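Long-range contacts in LPXTG cell wall anchor domain-containing protein (Lactobacillus rhamnosus, PDB 7CBS), which serves as the basal pilin of the sortase-assembled SpaCBA pilus, probably joining the fibre to the cell wall, and is itself atypically adhesive: residues V29-H34 / S166-F171; F68-V73 / Y135-T140. All blocks are in the same frame, centred on the assembly; numbering follows the deposited sequence.

Interaction 1: residues V29-H34 / S166-F171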
loop_
_atom_site.group_PDB
_atom_site.type_symbol
_atom_site.label_atom_id
_atom_site.label_comp_id
_atom_site.label_asym_id
_atom_site.label_seq_id
_atom_site.Cartn_x
_atom_site.Cartn_y
_atom_site.Cartn_z
ATOM N N VAL A 29 -5.022 -1.450 0.456
ATOM C CA VAL A 29 -4.368 -0.778 1.615
ATOM C C VAL A 29 -3.330 -1.740 2.209
ATOM O O VAL A 29 -3.467 -2.970 2.026
ATOM C CB VAL A 29 -5.408 -0.329 2.662
ATOM C CG1 VAL A 29 -5.869 -1.475 3.545
ATOM C CG2 VAL A 29 -4.897 0.828 3.508
ATOM N N ASP A 30 -2.322 -1.190 2.886
ATOM C CA ASP A 30 -1.307 -1.956 3.655
ATOM C C ASP A 30 -1.719 -1.948 5.125
ATOM O O ASP A 30 -2.116 -0.881 5.619
ATOM C CB ASP A 30 0.096 -1.370 3.467
ATOM C CG ASP A 30 0.561 -1.399 2.022
ATOM O OD1 ASP A 30 -0.015 -2.182 1.247
ATOM O OD2 ASP A 30 1.490 -0.638 1.679
ATOM N N VAL A 31 -1.650 -3.108 5.782
ATOM C CA VAL A 31 -1.928 -3.268 7.240
ATOM C C VAL A 31 -0.665 -3.815 7.904
ATOM O O VAL A 31 -0.237 -4.929 7.534
ATOM C CB VAL A 31 -3.134 -4.189 7.509
ATOM C CG1 VAL A 31 -3.272 -4.499 8.992
ATOM C CG2 VAL A 31 -4.423 -3.606 6.949
ATOM N N VAL A 32 -0.098 -3.047 8.835
ATOM C CA VAL A 32 1.042 -3.469 9.698
ATOM C C VAL A 32 0.497 -3.665 11.117
ATOM O O VAL A 32 -0.020 -2.689 11.693
ATOM C CB VAL A 32 2.192 -2.444 9.646
ATOM C CG1 VAL A 32 3.478 -3.002 10.242
ATOM C CG2 VAL A 32 2.436 -1.966 8.223
ATOM N N LEU A 33 0.544 -4.900 11.622
ATOM C CA LEU A 33 0.233 -5.242 13.035
ATOM C C LEU A 33 1.521 -5.141 13.855
ATOM O O LEU A 33 2.523 -5.744 13.431
ATOM C CB LEU A 33 -0.354 -6.653 13.106
ATOM C CG LEU A 33 -1.139 -6.931 14.384
ATOM C CD1 LEU A 33 -2.187 -8.009 14.153
ATOM C CD2 LEU A 33 -0.202 -7.299 15.523
ATOM N N HIS A 34 1.480 -4.423 14.983
ATOM C CA HIS A 34 2.617 -4.234 15.924
ATOM C C HIS A 34 2.388 -5.073 17.187
ATOM O O HIS A 34 1.456 -4.750 17.948
ATOM C CB HIS A 34 2.789 -2.753 16.278
ATOM C CG HIS A 34 3.020 -1.858 15.109
ATOM N ND1 HIS A 34 4.185 -1.127 14.956
ATOM C CD2 HIS A 34 2.227 -1.529 14.065
ATOM C CE1 HIS A 34 4.105 -0.401 13.859
ATOM N NE2 HIS A 34 2.915 -0.637 13.288
ATOM N N SER A 166 -2.861 5.055 3.181
ATOM C CA SER A 166 -2.095 4.020 2.437
ATOM C C SER A 166 -1.723 2.870 3.381
ATOM O O SER A 166 -1.535 1.757 2.871
ATOM C CB SER A 166 -0.883 4.611 1.775
ATOM O OG SER A 166 -1.253 5.269 0.575
ATOM N N ARG A 167 -1.634 3.146 4.688
ATOM C CA ARG A 167 -1.250 2.154 5.728
ATOM C C ARG A 167 -2.161 2.289 6.955
ATOM O O ARG A 167 -2.432 3.435 7.367
ATOM C CB ARG A 167 0.214 2.349 6.135
ATOM C CG ARG A 167 0.702 1.349 7.169
ATOM C CD ARG A 167 2.195 1.416 7.392
ATOM N NE ARG A 167 2.958 0.911 6.260
ATOM C CZ ARG A 167 4.264 0.659 6.280
ATOM N NH1 ARG A 167 4.964 0.844 7.387
ATOM N NH2 ARG A 167 4.861 0.196 5.195
ATOM N N ILE A 168 -2.621 1.156 7.496
ATOM C CA ILE A 168 -3.313 1.048 8.815
ATOM C C ILE A 168 -2.343 0.401 9.806
ATOM O O ILE A 168 -1.868 -0.710 9.509
ATOM C CB ILE A 168 -4.623 0.236 8.708
ATOM C CG1 ILE A 168 -5.619 0.873 7.739
ATOM C CG2 ILE A 168 -5.241 0.032 10.085
ATOM C CD1 ILE A 168 -6.714 -0.055 7.292
ATOM N N ASP A 169 -2.092 1.057 10.942
ATOM C CA ASP A 169 -1.182 0.576 12.015
ATOM C C ASP A 169 -2.016 0.051 13.186
ATOM O O ASP A 169 -2.629 0.875 13.886
ATOM C CB ASP A 169 -0.216 1.680 12.447
ATOM C CG ASP A 169 0.914 1.891 11.459
ATOM O OD1 ASP A 169 1.821 1.042 11.432
ATOM O OD2 ASP A 169 0.859 2.885 10.710
ATOM N N LEU A 170 -2.018 -1.271 13.387
ATOM C CA LEU A 170 -2.809 -1.973 14.434
ATOM C C LEU A 170 -1.907 -2.318 15.622
ATOM O O LEU A 170 -0.780 -2.794 15.384
ATOM C CB LEU A 170 -3.432 -3.237 13.832
ATOM C CG LEU A 170 -4.468 -3.005 12.734
ATOM C CD1 LEU A 170 -4.839 -4.326 12.077
ATOM C CD2 LEU A 170 -5.703 -2.298 13.286
ATOM N N PHE A 171 -2.402 -2.085 16.844
ATOM C CA PHE A 171 -1.715 -2.360 18.133
ATOM C C PHE A 171 -2.610 -3.238 19.006
ATOM O O PHE A 171 -3.237 -2.740 19.939
ATOM C CB PHE A 171 -1.359 -1.043 18.829
ATOM C CG PHE A 171 -0.356 -0.192 18.093
ATOM C CD1 PHE A 171 1.003 -0.438 18.208
ATOM C CD2 PHE A 171 -0.768 0.860 17.287
ATOM C CE1 PHE A 171 1.926 0.343 17.531
ATOM C CE2 PHE A 171 0.156 1.643 16.614
ATOM C CZ PHE A 171 1.500 1.390 16.742
#

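Interaction 2: residues F68-V73 / Y135-T140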
loop_
_atom_site.group_PDB
_atom_site.type_symbol
_atom_site.label_atom_id
_atom_site.label_comp_id
_atom_site.label_asym_id
_atom_site.label_seq_id
_atom_site.Cartn_x
_atom_site.Cartn_y
_atom_site.Cartn_z
ATOM N N PHE A 68 1.034 -13.939 12.771
ATOM C CA PHE A 68 -0.339 -13.412 12.588
ATOM C C PHE A 68 -0.865 -13.891 11.233
ATOM O O PHE A 68 -0.108 -13.850 10.246
ATOM C CB PHE A 68 -0.358 -11.887 12.718
ATOM C CG PHE A 68 -0.283 -11.395 14.143
ATOM C CD1 PHE A 68 0.941 -11.248 14.780
ATOM C CD2 PHE A 68 -1.436 -11.101 14.856
ATOM C CE1 PHE A 68 1.007 -10.807 16.093
ATOM C CE2 PHE A 68 -1.365 -10.650 16.164
ATOM C CZ PHE A 68 -0.144 -10.498 16.779
ATOM N N THR A 69 -2.123 -14.341 11.212
ATOM C CA THR A 69 -2.865 -14.824 10.019
ATOM C C THR A 69 -4.051 -13.882 9.793
ATOM O O THR A 69 -4.748 -13.575 10.781
ATOM C CB THR A 69 -3.294 -16.286 10.211
ATOM O OG1 THR A 69 -2.140 -17.046 10.573
ATOM C CG2 THR A 69 -3.941 -16.897 8.983
ATOM N N VAL A 70 -4.259 -13.441 8.548
ATOM C CA VAL A 70 -5.366 -12.518 8.150
ATOM C C VAL A 70 -6.380 -13.315 7.320
ATOM O O VAL A 70 -5.954 -14.032 6.393
ATOM C CB VAL A 70 -4.849 -11.268 7.405
ATOM C CG1 VAL A 70 -4.069 -11.609 6.139
ATOM C CG2 VAL A 70 -5.975 -10.293 7.089
ATOM N N TYR A 71 -7.666 -13.215 7.675
ATOM C CA TYR A 71 -8.806 -13.903 7.013
ATOM C C TYR A 71 -9.787 -12.863 6.468
ATOM O O TYR A 71 -9.984 -11.833 7.129
ATOM C CB TYR A 71 -9.553 -14.810 7.995
ATOM C CG TYR A 71 -8.702 -15.814 8.729
ATOM C CD1 TYR A 71 -8.001 -15.456 9.868
ATOM C CD2 TYR A 71 -8.618 -17.127 8.300
ATOM C CE1 TYR A 71 -7.218 -16.374 10.551
ATOM C CE2 TYR A 71 -7.853 -18.061 8.980
ATOM C CZ TYR A 71 -7.145 -17.683 10.108
ATOM O OH TYR A 71 -6.380 -18.591 10.780
ATOM N N ASP A 72 -10.386 -13.148 5.310
ATOM C CA ASP A 72 -11.524 -12.390 4.721
ATOM C C ASP A 72 -12.810 -12.838 5.418
ATOM O O ASP A 72 -13.174 -14.014 5.247
ATOM C CB ASP A 72 -11.578 -12.590 3.203
ATOM C CG ASP A 72 -12.826 -12.033 2.532
ATOM O OD1 ASP A 72 -13.397 -11.048 3.055
ATOM O OD2 ASP A 72 -13.224 -12.594 1.486
ATOM N N VAL A 73 -13.460 -11.946 6.177
ATOM C CA VAL A 73 -14.735 -12.237 6.908
ATOM C C VAL A 73 -15.857 -11.329 6.382
ATOM O O VAL A 73 -16.869 -11.178 7.094
ATOM C CB VAL A 73 -14.559 -12.089 8.436
ATOM C CG1 VAL A 73 -13.422 -12.950 8.957
ATOM C CG2 VAL A 73 -14.364 -10.638 8.872
ATOM N N TYR A 135 -11.584 -7.811 7.555
ATOM C CA TYR A 135 -10.469 -8.762 7.794
ATOM C C TYR A 135 -10.398 -9.095 9.287
ATOM O O TYR A 135 -10.597 -8.181 10.116
ATOM C CB TYR A 135 -9.163 -8.178 7.248
ATOM C CG TYR A 135 -9.184 -7.947 5.758
ATOM C CD1 TYR A 135 -9.096 -9.009 4.873
ATOM C CD2 TYR A 135 -9.322 -6.676 5.227
ATOM C CE1 TYR A 135 -9.158 -8.820 3.502
ATOM C CE2 TYR A 135 -9.376 -6.465 3.859
ATOM C CZ TYR A 135 -9.290 -7.540 2.995
ATOM O OH TYR A 135 -9.328 -7.350 1.646
ATOM N N LEU A 136 -10.175 -10.377 9.597
ATOM C CA LEU A 136 -9.906 -10.909 10.959
ATOM C C LEU A 136 -8.404 -11.190 11.082
ATOM O O LEU A 136 -7.871 -11.907 10.218
ATOM C CB LEU A 136 -10.721 -12.191 11.163
ATOM C CG LEU A 136 -10.345 -13.033 12.380
ATOM C CD1 LEU A 136 -10.548 -12.247 13.664
ATOM C CD2 LEU A 136 -11.145 -14.324 12.399
ATOM N N PHE A 137 -7.759 -10.651 12.121
ATOM C CA PHE A 137 -6.302 -10.781 12.382
ATOM C C PHE A 137 -6.092 -11.587 13.669
ATOM O O PHE A 137 -6.352 -11.041 14.756
ATOM C CB PHE A 137 -5.656 -9.395 12.467
ATOM C CG PHE A 137 -5.560 -8.667 11.150
ATOM C CD1 PHE A 137 -4.527 -8.938 10.266
ATOM C CD2 PHE A 137 -6.491 -7.706 10.795
ATOM C CE1 PHE A 137 -4.433 -8.265 9.056
ATOM C CE2 PHE A 137 -6.400 -7.039 9.582
ATOM C CZ PHE A 137 -5.373 -7.320 8.715
ATOM N N LYS A 138 -5.636 -12.838 13.540
ATOM C CA LYS A 138 -5.391 -13.779 14.667
ATOM C C LYS A 138 -3.890 -14.053 14.804
ATOM O O LYS A 138 -3.206 -14.106 13.766
ATOM C CB LYS A 138 -6.112 -15.112 14.441
ATOM C CG LYS A 138 -7.616 -15.027 14.225
ATOM C CD LYS A 138 -8.247 -16.385 13.968
ATOM C CE LYS A 138 -8.098 -17.363 15.113
ATOM N NZ LYS A 138 -8.798 -18.639 14.823
ATOM N N GLU A 139 -3.420 -14.221 16.043
ATOM C CA GLU A 139 -2.084 -14.777 16.378
ATOM C C GLU A 139 -2.217 -16.305 16.427
ATOM O O GLU A 139 -2.868 -16.802 17.365
ATOM C CB GLU A 139 -1.583 -14.217 17.713
ATOM C CG GLU A 139 -0.244 -14.790 18.148
ATOM C CD GLU A 139 0.226 -14.329 19.519
ATOM O OE1 GLU A 139 0.168 -13.116 19.790
ATOM O OE2 GLU A 139 0.648 -15.191 20.318
ATOM N N THR A 140 -1.633 -17.008 15.450
ATOM C CA THR A 140 -1.803 -18.471 15.229
ATOM C C THR A 140 -0.547 -19.240 15.657
ATOM O O THR A 140 -0.608 -20.482 15.655
ATOM C CB THR A 140 -2.158 -18.762 13.764
ATOM O OG1 THR A 140 -1.175 -18.123 12.949
ATOM C CG2 THR A 140 -3.542 -18.275 13.387
#

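Interaction 1: residues V29-H34 / S166-F171
H34 turns its CG beside the backbone N (chi1 -58°), D169 is turned the same way about its own first torsion, and this brings imidazole and carboxylate together. H34 NE2 donates to D169 OD1 at 2.7 Å. It meets the oxygen on the anti side but somewhat out of the carboxylate plane, with ring and carboxylate planes 56° apart. The F171 ring covers one face of the imidazole, the planes oblique at 31°. An alanine in place of H34 would remove the imidazole, which is likely to leave D169 OD1 without this donor and F171 without the ring it packs on. On the face that carries D30 and D169, V32 CG2 lies 3.5 Å from R167 NE, over one face of the guanidinium. R167 bonds to S166 and G163 of the second subunit. D30 lies near the magnesium ion of T28 and D123; its carboxylate bonds to D123 N and to S166 of the second subunit. V31 and L170 meet on the other face, CG1 to CD1 at 3.5 Å. Five N-H...O=C bonds join the parallel backbones, the first and last strands of this pilin D1 domain. Strand 28-34 lies between 167-170 and its antiparallel neighbour 118-128. L33 and L170 pack on F137 of strand 131-141.

Interaction 2: residues F68-V73 / Y135-T140
V70 and F137 lie side by side and point the same way, on the face of the sheet that also carries F68, D72, Y135 and E139. With V70 CG1 between the backbone N and the carbonyl carbon (chi1 59°), V70 CG2 falls anti to N and lies over one face of the F137 ring, 3.2 Å from CE1. There it also meets Y135 CB at 3.8 Å. F68 and E139 cross obliquely. E139 CB lies over one face of the F68 ring, offset toward its rim, in a CH-pi contact 4.2 Å from the centroid. Ring and carboxylate planes stand 74° apart.

The other face carries T69, Y71, L136 and K138. Y71 runs alongside L136, with CD1 4.2 Å from L136 CD2. The K138 chain crosses the same phenol obliquely and brings CD to 3.6 Å from Y71 CE1. V73 meets L136 at about a right angle, CG1 to CB at 3.6 Å. T69 and T140 also cross at about a right angle, and their OG1 atoms share a hydrogen bond of 2.8 Å.

The backbones form an antiparallel pair within the D1 sheet. T69 with K138 and Y71 with L136 are the hydrogen-bonded pairs, each with two N-H...O=C bonds. F121 meets F137 edge-to-face, and Y135 OH bonds to P125 O. F68, V70 and F137 pack against strand 118-128, while D72 and E139 lie at the two ends of their face. Apolar packing thus holds the middle of the pair. At one end T140 OG1 and Q110 both bond to T69 OG1, which should fix its rotation.

How the interactions relate
Both contacts belong to one mixed sheet, and interaction 2 is nested within the chain loop that interaction 1 closes. Their centres lie about 13 Å apart. The 68-73 / 135-140 pair is nearer the middle of the chain, and more of its residues are buried. The 29-34 / 166-171 pair is more open along strand 167-170 and reaches the second subunit through D30, S166 and R167. No other chain of the assembly touches interaction 2. One pairing is parallel with a histidine-carboxylate bond; the other is antiparallel and rich in aromatic packing. They share an apolar core: L33 CD1 meets F68 CD2 at 3.3 Å, and V31 CG1 meets F137 CZ at 3.5 Å.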